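Local structure of tripartite motif-containing protein 65 (Homo sapiens, 7JL4) at residues N18-T23 / G71-E76; L35-Q40 / T185-H190; E58-Q63 / V177-E182; S148-F153 / T165-F170. The protein acts as an E3 ubiquitin ligase in innate immunity, autophagy and microRNA control, this chain being its C-terminal PRY-SPRY (B30.2) domain. One frame throughout, in Å; residues are numbered along the deposited sequence. Where two conformers were deposited one is given.

Overall arrangement
All four contacts lie in one PRY-SPRY domain, a beta sandwich of two antiparallel sheets. Interactions 1, 2 and 4 reach the same sheet, and interaction 3 closes an edge of the other. Interactions 1 and 2 touch directly, their centres 14 Å apart: Tyr19 OH lies 2.7 Å from Cys189 O, and Leu22 O lies 2.8 Å from His190 NE2. Interactions 2 and 3 meet between the sheets, where Leu186 CD1 packs 3.6 Å from Phe178 CB. Interaction 4 stands apart at the far end of the first sheet, its centre 25 Å from that of interaction 2 and about 15 Å from that of interaction 1.

Interaction 1 (N18-T23 / G71-E76); sequences NYRNLT and GHHYWE
Tyr19 holds CG anti to its backbone N and beside the carbonyl carbon (chi1 -156°); its CB leads away from strand 72-79, yet the end of the side chain comes back to it. Across from it, chi1 of Trp75 (54°) sets CG between the backbone N and the carbonyl carbon. These residues join the PRY segment 18-23 to strand 72-79 of the SPRY beta sandwich, where Tyr19 and Tyr74 form a single beta bridge. The backbone rungs are Tyr74 N to Asn18 O and the shorter Arg20 N to Tyr74 O at 2.8 Å. Tyr19 lays one ring face over Tyr74 O and Trp75 CA, and its hydroxyl accepts Glu76 N at 3.2 Å. The same hydroxyl is bonded to Cys189 O, and a water donates both to it and to Glu76 OE1. That carboxylate also forms a salt bridge with Arg12, and its OE2 takes Tyr74 OH on the anti lone pair.

Arg20 bends at chi2 and bonds almost straight (174°) from NE to His73 ND1 at 2.9 Å. NE lies close to the imidazole plane and ND1 close to the guanidinium plane, though the two planes are steeply inclined. His73 NE2 is bonded to Ala70 O, so both ring nitrogens are engaged. Arg20 NH2 adds a weak bond to His72 O. Asn18 ND2 sits 3.4 Å above the centre of the His72 ring, whose NE2 is bonded to Asp143. Leu22 makes a CH-pi contact: CD1 lies over one face of the Trp75 five-membered ring, 3.4 Å from its centroid and almost on its normal.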
# COMPACT_ATOMS: atom_id res chain seq x y z
N ASN A 18 -16.93 2.49 -4.30
CA ASN A 18 -16.48 1.26 -3.66
C ASN A 18 -15.50 1.52 -2.50
O ASN A 18 -14.68 0.66 -2.17
CB ASN A 18 -15.83 0.34 -4.69
CG ASN A 18 -16.76 0.01 -5.83
OD1 ASN A 18 -17.85 -0.52 -5.64
ND2 ASN A 18 -16.34 0.37 -7.04
N TYR A 19 -15.60 2.68 -1.86
CA TYR A 19 -14.60 3.07 -0.86
C TYR A 19 -14.61 2.12 0.34
O TYR A 19 -15.67 1.78 0.87
CB TYR A 19 -14.84 4.52 -0.40
CG TYR A 19 -13.57 5.13 0.15
CD1 TYR A 19 -13.06 4.77 1.39
CD2 TYR A 19 -12.78 5.95 -0.68
CE1 TYR A 19 -11.87 5.30 1.85
CE2 TYR A 19 -11.57 6.46 -0.24
CZ TYR A 19 -11.11 6.11 1.01
OH TYR A 19 -9.93 6.61 1.47
N ARG A 20 -13.42 1.72 0.79
CA ARG A 20 -13.25 0.88 1.98
C ARG A 20 -12.34 1.57 3.00
O ARG A 20 -11.25 2.02 2.65
CB ARG A 20 -12.65 -0.49 1.63
CG ARG A 20 -13.35 -1.26 0.50
CD ARG A 20 -14.77 -1.79 0.88
NE ARG A 20 -15.42 -2.29 -0.33
CZ ARG A 20 -16.60 -1.90 -0.81
NH1 ARG A 20 -17.36 -1.04 -0.14
NH2 ARG A 20 -17.04 -2.41 -1.94
N ASN A 21 -12.76 1.60 4.28
CA ASN A 21 -11.95 2.21 5.35
C ASN A 21 -11.03 1.14 5.96
O ASN A 21 -11.49 0.22 6.64
CB ASN A 21 -12.85 2.86 6.41
CG ASN A 21 -13.61 4.09 5.88
OD1 ASN A 21 -13.20 4.73 4.91
ND2 ASN A 21 -14.75 4.42 6.52
N LEU A 22 -9.73 1.27 5.73
CA LEU A 22 -8.74 0.27 6.14
C LEU A 22 -8.10 0.63 7.48
O LEU A 22 -8.05 1.81 7.87
CB LEU A 22 -7.63 0.14 5.09
CG LEU A 22 -8.03 -0.20 3.65
CD1 LEU A 22 -6.75 -0.31 2.82
CD2 LEU A 22 -8.90 -1.45 3.57
N THR A 23 -7.61 -0.39 8.18
CA THR A 23 -6.81 -0.20 9.40
C THR A 23 -5.60 -1.14 9.36
O THR A 23 -5.67 -2.22 8.77
CB THR A 23 -7.61 -0.47 10.68
OG1 THR A 23 -8.19 -1.77 10.63
CG2 THR A 23 -8.72 0.56 10.86
N GLY A 71 -15.82 -8.90 -5.81
CA GLY A 71 -16.35 -7.56 -5.72
C GLY A 71 -15.38 -6.51 -6.26
O GLY A 71 -14.54 -6.78 -7.12
N HIS A 72 -15.51 -5.30 -5.73
CA HIS A 72 -14.79 -4.14 -6.25
C HIS A 72 -14.56 -3.22 -5.06
O HIS A 72 -15.50 -2.95 -4.31
CB HIS A 72 -15.63 -3.47 -7.34
CG HIS A 72 -14.87 -2.50 -8.20
ND1 HIS A 72 -15.36 -2.04 -9.40
CD2 HIS A 72 -13.69 -1.86 -8.01
CE1 HIS A 72 -14.49 -1.20 -9.94
NE2 HIS A 72 -13.48 -1.06 -9.10
N HIS A 73 -13.30 -2.77 -4.87
CA HIS A 73 -12.87 -2.12 -3.64
C HIS A 73 -11.89 -1.00 -3.98
O HIS A 73 -11.07 -1.16 -4.89
CB HIS A 73 -12.20 -3.15 -2.69
CG HIS A 73 -13.01 -4.41 -2.55
ND1 HIS A 73 -14.13 -4.46 -1.74
CD2 HIS A 73 -12.93 -5.61 -3.16
CE1 HIS A 73 -14.68 -5.66 -1.83
NE2 HIS A 73 -13.98 -6.38 -2.69
N TYR A 74 -11.96 0.11 -3.25
CA TYR A 74 -11.10 1.27 -3.52
C TYR A 74 -10.75 1.93 -2.20
O TYR A 74 -11.60 2.05 -1.31
CB TYR A 74 -11.80 2.29 -4.45
CG TYR A 74 -11.00 3.57 -4.67
CD1 TYR A 74 -9.94 3.60 -5.58
CD2 TYR A 74 -11.29 4.73 -3.94
CE1 TYR A 74 -9.21 4.78 -5.79
CE2 TYR A 74 -10.53 5.91 -4.12
CZ TYR A 74 -9.49 5.91 -5.05
OH TYR A 74 -8.73 7.05 -5.28
N TRP A 75 -9.51 2.40 -2.09
CA TRP A 75 -9.11 3.17 -0.91
C TRP A 75 -7.98 4.11 -1.29
O TRP A 75 -7.33 3.96 -2.33
CB TRP A 75 -8.68 2.28 0.26
CG TRP A 75 -7.59 1.31 -0.11
CD1 TRP A 75 -6.23 1.55 -0.10
CD2 TRP A 75 -7.75 -0.04 -0.59
NE1 TRP A 75 -5.55 0.42 -0.52
CE2 TRP A 75 -6.46 -0.56 -0.83
CE3 TRP A 75 -8.87 -0.86 -0.82
CZ2 TRP A 75 -6.24 -1.87 -1.30
CZ3 TRP A 75 -8.66 -2.17 -1.30
CH2 TRP A 75 -7.35 -2.66 -1.53
N GLU A 76 -7.77 5.09 -0.41
CA GLU A 76 -6.74 6.10 -0.60
C GLU A 76 -5.82 6.15 0.61
O GLU A 76 -6.23 5.90 1.75
CB GLU A 76 -7.36 7.48 -0.86
CG GLU A 76 -8.03 7.55 -2.23
CD GLU A 76 -8.86 8.80 -2.46
OE1 GLU A 76 -8.94 9.64 -1.54
OE2 GLU A 76 -9.38 8.97 -3.58
O HOH W 1 -10.21 9.65 0.80

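Interaction 2 (L35-Q40 / T185-H190); sequences LSRQDQ and TLTLCH
A single water bridges the two ends of the 37-40 turn to Leu188: it donates to Gln40 OE1 over an unusually short distance and to Leu188 O at 2.9 Å, and accepts from Arg37 NH1 at 3.1 Å. The direct polar link is Leu188 N to Gln40 O, 2.7 Å and fairly straight at 165°. Thr187 CA leans on the same carbonyl oxygen through a CA-H...O contact.

Arg37 to Gln40 make a type I' turn, closed by Gln40 N to Arg37 O, and this turn links the hairpin strands 33-36 and 41-44. From it the Arg37 chain runs out and bends at chi3 (-71°), which sets NE; Thr187 CG2 lies over one face of the guanidinium, 3.4 Å from Arg37 NH1. The Gln40 chain, extended beyond CG, carries its amide over one face of the His190 ring. Gln40 CD lies 3.4 Å above that ring plane, offset toward the rim, and the two planes are 30° apart. His190 NE2 is hydrogen-bonded to Leu22 O, which helps hold the ring. Thr187 OG1 is likewise engaged by Gln41.

Strand 185-188 runs between strand 41-44 and strand 72-79 in the sheet, with Leu186 and Leu188 packing on Phe178 of strand 175-180 in the facing sheet.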
# COMPACT_ATOMS: atom_id res chain seq x y z
N LEU A 35 2.11 2.79 15.59
CA LEU A 35 0.76 2.95 15.08
C LEU A 35 -0.00 3.99 15.90
O LEU A 35 0.14 4.06 17.12
CB LEU A 35 0.02 1.61 15.11
CG LEU A 35 0.45 0.64 14.02
CD1 LEU A 35 -0.09 -0.76 14.26
CD2 LEU A 35 -0.07 1.15 12.72
N SER A 36 -0.84 4.79 15.22
CA SER A 36 -1.62 5.81 15.91
C SER A 36 -2.96 5.99 15.19
O SER A 36 -3.24 5.33 14.18
CB SER A 36 -0.87 7.14 15.97
OG SER A 36 -0.54 7.58 14.66
N ARG A 37 -3.78 6.89 15.72
CA ARG A 37 -5.06 7.24 15.11
C ARG A 37 -5.92 6.01 14.88
O ARG A 37 -6.41 5.75 13.77
CB ARG A 37 -4.86 8.02 13.81
CG ARG A 37 -6.06 8.92 13.52
CD ARG A 37 -6.07 9.47 12.10
NE ARG A 37 -5.03 10.46 11.86
CZ ARG A 37 -4.86 11.08 10.69
NH1 ARG A 37 -5.69 10.81 9.68
NH2 ARG A 37 -3.89 11.97 10.54
N GLN A 38 -6.11 5.24 15.95
CA GLN A 38 -6.96 4.05 15.88
C GLN A 38 -6.49 3.12 14.77
O GLN A 38 -7.31 2.55 14.03
CB GLN A 38 -8.43 4.42 15.71
CG GLN A 38 -9.00 5.26 16.84
CD GLN A 38 -8.64 6.73 16.71
OE1 GLN A 38 -8.74 7.32 15.63
NE2 GLN A 38 -8.20 7.33 17.82
N ASP A 39 -5.17 3.00 14.62
CA ASP A 39 -4.50 2.12 13.67
C ASP A 39 -4.77 2.51 12.23
O ASP A 39 -4.66 1.68 11.32
CB ASP A 39 -4.86 0.65 13.95
CG ASP A 39 -4.31 0.15 15.29
OD1 ASP A 39 -3.21 0.63 15.70
OD2 ASP A 39 -4.96 -0.68 15.96
N GLN A 40 -5.07 3.79 11.98
CA GLN A 40 -5.14 4.31 10.62
C GLN A 40 -3.82 4.90 10.14
O GLN A 40 -3.72 5.23 8.95
CB GLN A 40 -6.21 5.41 10.51
CG GLN A 40 -7.62 4.91 10.95
CD GLN A 40 -8.59 6.05 11.18
OE1 GLN A 40 -8.40 7.17 10.70
NE2 GLN A 40 -9.62 5.78 11.97
N THR A 185 5.77 8.26 7.18
CA THR A 185 4.45 8.01 7.73
C THR A 185 3.50 7.66 6.59
O THR A 185 3.56 8.28 5.53
CB THR A 185 3.92 9.24 8.49
OG1 THR A 185 4.73 9.49 9.64
CG2 THR A 185 2.47 9.05 8.96
N LEU A 186 2.64 6.64 6.80
CA LEU A 186 1.52 6.37 5.90
C LEU A 186 0.22 6.50 6.68
O LEU A 186 0.12 6.00 7.81
CB LEU A 186 1.58 4.97 5.28
CG LEU A 186 2.68 4.65 4.26
CD1 LEU A 186 2.61 3.20 3.80
CD2 LEU A 186 2.52 5.56 3.06
N THR A 187 -0.78 7.15 6.07
CA THR A 187 -2.10 7.34 6.67
C THR A 187 -3.16 6.72 5.76
O THR A 187 -3.27 7.10 4.59
CB THR A 187 -2.38 8.83 6.88
OG1 THR A 187 -1.28 9.43 7.59
CG2 THR A 187 -3.67 9.02 7.66
N LEU A 188 -3.94 5.77 6.29
CA LEU A 188 -5.06 5.18 5.56
C LEU A 188 -6.24 6.14 5.64
O LEU A 188 -6.76 6.40 6.73
CB LEU A 188 -5.44 3.83 6.17
CG LEU A 188 -4.27 2.83 6.29
CD1 LEU A 188 -4.66 1.64 7.13
CD2 LEU A 188 -3.83 2.37 4.93
N CYS A 189 -6.66 6.69 4.50
CA CYS A 189 -7.68 7.73 4.51
C CYS A 189 -9.05 7.09 4.63
O CYS A 189 -9.30 6.05 4.01
CB CYS A 189 -7.61 8.56 3.23
SG CYS A 189 -6.00 9.36 2.97
N HIS A 190 -9.93 7.69 5.42
CA HIS A 190 -11.29 7.19 5.57
C HIS A 190 -12.30 8.15 4.93
O HIS A 190 -12.10 9.37 4.92
CB HIS A 190 -11.64 6.97 7.04
CG HIS A 190 -11.03 5.74 7.62
ND1 HIS A 190 -11.37 5.26 8.87
CD2 HIS A 190 -10.11 4.88 7.13
CE1 HIS A 190 -10.68 4.16 9.12
NE2 HIS A 190 -9.91 3.91 8.08
O HOH W 2 -7.33 8.33 8.80

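Interaction 3 (E58-Q63 / V177-E182); sequences ELWQVQ and VFWLLE
Trp60 and Trp179 lie side by side and point the same way, with Trp60 CB 3.8 Å from Trp179 NE1. The Trp60 six-membered ring reaches on to Leu181, where Leu181 CD1 lies 3.7 Å from Trp60 CZ3. Trp60 O accepts Leu180 N at 3.0 Å and also takes a CA-H...O contact from Trp179. Next to this, Val62 and Phe178 form the antiparallel hydrogen-bonded pair, Val62 N giving to Phe178 O at 3.1 Å and Phe178 N to Val62 O at 3.0 Å. Gln61 with Trp179 and Gln63 with Val177 are the non-hydrogen-bonded pairs flanking it. Gln61 CG approaches the Trp179 ring at its edge.

Farther out, Trp179 NE1 is bonded to Thr102 OG1. Trp60 is the centre of an inverse gamma turn and meets His44 edge-to-face. The face carrying Val62, Phe178 and Leu180 turns inward, where Phe178 packs on Leu186 and Leu188 and Val62 on Phe33. Short strand 61-63 is the outermost strand beside strand 175-180, an antiparallel edge of the two-sheet sandwich characteristic of the SPRY fold.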
# COMPACT_ATOMS: atom_id res chain seq x y z
N GLU A 58 9.84 -8.84 9.61
CA GLU A 58 11.23 -8.43 9.76
C GLU A 58 11.62 -7.42 8.68
O GLU A 58 12.45 -6.53 8.91
CB GLU A 58 12.15 -9.66 9.69
CG GLU A 58 11.92 -10.67 10.81
CD GLU A 58 12.80 -11.89 10.70
OE1 GLU A 58 13.59 -12.00 9.73
OE2 GLU A 58 12.70 -12.76 11.59
N LEU A 59 11.03 -7.57 7.50
CA LEU A 59 11.02 -6.53 6.50
C LEU A 59 10.42 -5.26 7.09
O LEU A 59 9.77 -5.28 8.13
CB LEU A 59 10.20 -6.99 5.30
CG LEU A 59 10.79 -8.31 4.79
CD1 LEU A 59 9.80 -9.03 3.89
CD2 LEU A 59 12.10 -8.10 4.08
N TRP A 60 10.63 -4.14 6.41
CA TRP A 60 10.09 -2.86 6.89
C TRP A 60 8.66 -2.71 6.38
O TRP A 60 8.34 -1.82 5.59
CB TRP A 60 10.98 -1.71 6.44
CG TRP A 60 12.34 -1.77 7.02
CD1 TRP A 60 12.71 -2.43 8.15
CD2 TRP A 60 13.54 -1.15 6.51
NE1 TRP A 60 14.06 -2.27 8.38
CE2 TRP A 60 14.59 -1.50 7.38
CE3 TRP A 60 13.82 -0.35 5.40
CZ2 TRP A 60 15.90 -1.05 7.19
CZ3 TRP A 60 15.13 0.08 5.20
CH2 TRP A 60 16.15 -0.27 6.09
N GLN A 61 7.77 -3.59 6.88
CA GLN A 61 6.43 -3.73 6.31
C GLN A 61 5.36 -3.88 7.39
O GLN A 61 5.62 -4.20 8.56
CB GLN A 61 6.33 -4.93 5.34
CG GLN A 61 7.20 -4.72 4.08
CD GLN A 61 7.30 -5.94 3.18
OE1 GLN A 61 6.55 -6.92 3.29
NE2 GLN A 61 8.26 -5.89 2.29
N VAL A 62 4.12 -3.63 6.97
CA VAL A 62 2.95 -3.82 7.82
C VAL A 62 1.78 -4.06 6.87
O VAL A 62 1.75 -3.50 5.77
CB VAL A 62 2.70 -2.59 8.72
CG1 VAL A 62 2.57 -1.34 7.85
CG2 VAL A 62 1.44 -2.80 9.61
N GLN A 63 0.83 -4.91 7.28
CA GLN A 63 -0.35 -5.18 6.47
C GLN A 63 -1.60 -4.67 7.17
O GLN A 63 -1.57 -4.22 8.33
CB GLN A 63 -0.49 -6.68 6.18
CG GLN A 63 -0.85 -7.51 7.41
CD GLN A 63 -0.94 -9.01 7.15
OE1 GLN A 63 -0.61 -9.49 6.06
NE2 GLN A 63 -1.41 -9.77 8.15
N VAL A 177 -0.74 -4.33 1.84
CA VAL A 177 0.54 -4.45 2.53
C VAL A 177 1.44 -3.31 2.05
O VAL A 177 1.34 -2.87 0.90
CB VAL A 177 1.16 -5.85 2.30
CG1 VAL A 177 1.39 -6.11 0.80
CG2 VAL A 177 2.45 -6.01 3.11
N PHE A 178 2.28 -2.81 2.95
CA PHE A 178 3.02 -1.57 2.73
C PHE A 178 4.46 -1.70 3.22
O PHE A 178 4.73 -2.39 4.20
CB PHE A 178 2.33 -0.42 3.47
CG PHE A 178 0.91 -0.22 3.06
CD1 PHE A 178 0.60 0.57 1.96
CD2 PHE A 178 -0.12 -0.86 3.73
CE1 PHE A 178 -0.70 0.75 1.54
CE2 PHE A 178 -1.44 -0.70 3.32
CZ PHE A 178 -1.73 0.11 2.21
N TRP A 179 5.38 -1.00 2.54
CA TRP A 179 6.78 -0.89 2.94
C TRP A 179 7.10 0.58 3.17
O TRP A 179 6.62 1.46 2.43
CB TRP A 179 7.70 -1.43 1.85
CG TRP A 179 9.17 -1.19 2.08
CD1 TRP A 179 10.02 -1.96 2.79
CD2 TRP A 179 9.96 -0.11 1.52
NE1 TRP A 179 11.32 -1.44 2.71
CE2 TRP A 179 11.29 -0.30 1.95
CE3 TRP A 179 9.66 0.99 0.71
CZ2 TRP A 179 12.32 0.58 1.59
CZ3 TRP A 179 10.68 1.86 0.35
CH2 TRP A 179 11.99 1.65 0.80
N LEU A 180 7.89 0.86 4.21
CA LEU A 180 8.22 2.23 4.61
C LEU A 180 9.69 2.34 4.95
O LEU A 180 10.17 1.65 5.86
CB LEU A 180 7.41 2.67 5.83
CG LEU A 180 5.91 2.88 5.80
CD1 LEU A 180 5.19 1.53 5.91
CD2 LEU A 180 5.58 3.81 6.96
N LEU A 181 10.38 3.27 4.30
CA LEU A 181 11.71 3.66 4.73
C LEU A 181 11.64 4.30 6.12
O LEU A 181 10.58 4.74 6.56
CB LEU A 181 12.32 4.63 3.73
CG LEU A 181 13.84 4.72 3.81
CD1 LEU A 181 14.38 3.33 3.58
CD2 LEU A 181 14.36 5.70 2.78
N GLU A 182 12.77 4.34 6.83
CA GLU A 182 12.79 5.01 8.13
C GLU A 182 12.39 6.47 7.98
O GLU A 182 12.84 7.15 7.05
CB GLU A 182 14.19 4.91 8.77
CG GLU A 182 14.35 5.72 10.05
CD GLU A 182 15.79 5.72 10.56
OE1 GLU A 182 16.29 6.80 10.96
OE2 GLU A 182 16.43 4.65 10.56

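Interaction 4 (S148-F153 / T165-F170); sequences SGCLTF and TFHALF
Leu151, Gly149 and Thr165 bury the most surface here, with Phe166 close behind. Leu151 pairs with Phe166 as the hydrogen-bonded rung of an antiparallel hairpin: Leu151 N gives to Phe166 O at 2.9 Å and an almost straight 172°, and Phe166 N returns to Leu151 O at 2.8 Å. Beyond the rung, Phe153 CE1 lies 4.1 Å from Phe166 CE2, at the edge of the Phe166 ring.

Thr165 faces Thr152 on the other side of the sheet, their OG1 atoms hydrogen-bonded at 2.8 Å.

Gly149 has positive phi and, with Cys150, forms a G1 bulge opposite Asp145; Gly149 CA makes a CA-H...O contact with Ala168 O at 3.3 Å. Gly149 O accepts Ala168 N at 2.9 Å. In His167, chi1 (-179°) sets CG anti to the backbone N; Ser148 O lies at the ring edge, in plane, and takes a weak bond from His167 NE2. Phe170 brings CE2 to 3.8 Å from Gly149 O.

Strand 161-167 is outermost in its sheet, and strand 150-155 runs between it and strand 139-145. Leu151, Phe166 and Phe170 all meet Trp112 of strand 111-116 in the facing sheet.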
# COMPACT_ATOMS: atom_id res chain seq x y z
N SER A 148 -13.18 -8.24 -12.53
CA SER A 148 -12.41 -8.27 -13.77
C SER A 148 -10.95 -8.66 -13.55
O SER A 148 -10.24 -8.92 -14.53
CB SER A 148 -12.46 -6.90 -14.45
OG SER A 148 -11.62 -5.98 -13.74
N GLY A 149 -10.49 -8.68 -12.30
CA GLY A 149 -9.11 -9.01 -12.02
C GLY A 149 -8.13 -7.89 -12.31
O GLY A 149 -7.00 -8.16 -12.75
N CYS A 150 -8.51 -6.65 -12.06
CA CYS A 150 -7.69 -5.48 -12.36
C CYS A 150 -7.35 -4.72 -11.09
O CYS A 150 -8.22 -4.45 -10.26
CB CYS A 150 -8.41 -4.55 -13.34
SG CYS A 150 -8.88 -5.42 -14.90
N LEU A 151 -6.08 -4.35 -10.95
CA LEU A 151 -5.63 -3.52 -9.85
C LEU A 151 -4.98 -2.29 -10.46
O LEU A 151 -4.01 -2.41 -11.22
CB LEU A 151 -4.65 -4.28 -8.96
CG LEU A 151 -3.77 -3.41 -8.04
CD1 LEU A 151 -4.62 -2.65 -7.00
CD2 LEU A 151 -2.71 -4.30 -7.35
N THR A 152 -5.53 -1.11 -10.17
CA THR A 152 -5.02 0.13 -10.74
C THR A 152 -4.63 1.07 -9.62
O THR A 152 -5.40 1.28 -8.68
CB THR A 152 -6.04 0.83 -11.64
OG1 THR A 152 -6.44 -0.06 -12.69
CG2 THR A 152 -5.39 2.11 -12.27
N PHE A 153 -3.42 1.62 -9.72
CA PHE A 153 -2.93 2.64 -8.81
C PHE A 153 -3.18 4.03 -9.40
O PHE A 153 -2.96 4.25 -10.59
CB PHE A 153 -1.43 2.48 -8.56
CG PHE A 153 -1.07 1.24 -7.85
CD1 PHE A 153 -0.88 0.06 -8.54
CD2 PHE A 153 -0.96 1.23 -6.47
CE1 PHE A 153 -0.52 -1.10 -7.87
CE2 PHE A 153 -0.61 0.06 -5.80
CZ PHE A 153 -0.41 -1.08 -6.49
N THR A 165 -1.78 -0.30 -14.18
CA THR A 165 -2.75 -1.36 -13.96
C THR A 165 -2.11 -2.72 -14.13
O THR A 165 -1.49 -2.99 -15.17
CB THR A 165 -3.92 -1.20 -14.94
OG1 THR A 165 -4.53 0.08 -14.74
CG2 THR A 165 -4.98 -2.32 -14.77
N PHE A 166 -2.26 -3.59 -13.13
CA PHE A 166 -1.99 -5.02 -13.24
C PHE A 166 -3.27 -5.78 -13.51
O PHE A 166 -4.33 -5.44 -12.97
CB PHE A 166 -1.39 -5.58 -11.95
CG PHE A 166 0.00 -5.09 -11.64
CD1 PHE A 166 1.10 -5.65 -12.28
CD2 PHE A 166 0.21 -4.14 -10.64
CE1 PHE A 166 2.40 -5.23 -11.96
CE2 PHE A 166 1.52 -3.72 -10.31
CZ PHE A 166 2.59 -4.27 -10.97
N HIS A 167 -3.16 -6.85 -14.30
CA HIS A 167 -4.25 -7.81 -14.46
C HIS A 167 -3.82 -9.17 -13.94
O HIS A 167 -2.67 -9.58 -14.12
CB HIS A 167 -4.69 -7.95 -15.91
CG HIS A 167 -5.82 -8.91 -16.08
ND1 HIS A 167 -5.70 -10.09 -16.78
CD2 HIS A 167 -7.09 -8.88 -15.60
CE1 HIS A 167 -6.86 -10.74 -16.75
NE2 HIS A 167 -7.71 -10.03 -16.03
N ALA A 168 -4.73 -9.88 -13.28
CA ALA A 168 -4.41 -11.20 -12.75
C ALA A 168 -5.71 -11.94 -12.50
O ALA A 168 -6.75 -11.33 -12.27
CB ALA A 168 -3.64 -11.12 -11.43
N LEU A 169 -5.63 -13.27 -12.49
CA LEU A 169 -6.76 -14.09 -12.06
C LEU A 169 -6.55 -14.43 -10.58
O LEU A 169 -6.06 -15.50 -10.23
CB LEU A 169 -6.86 -15.33 -12.93
CG LEU A 169 -7.07 -15.02 -14.42
CD1 LEU A 169 -7.60 -16.23 -15.16
CD2 LEU A 169 -8.03 -13.83 -14.60
N PHE A 170 -6.90 -13.48 -9.72
CA PHE A 170 -6.62 -13.61 -8.29
C PHE A 170 -7.34 -14.83 -7.72
O PHE A 170 -8.54 -14.99 -7.90
CB PHE A 170 -7.07 -12.34 -7.56
CG PHE A 170 -6.33 -11.10 -7.99
CD1 PHE A 170 -4.99 -10.93 -7.66
CD2 PHE A 170 -6.98 -10.11 -8.70
CE1 PHE A 170 -4.29 -9.76 -8.04
CE2 PHE A 170 -6.30 -8.94 -9.11
CZ PHE A 170 -4.95 -8.77 -8.78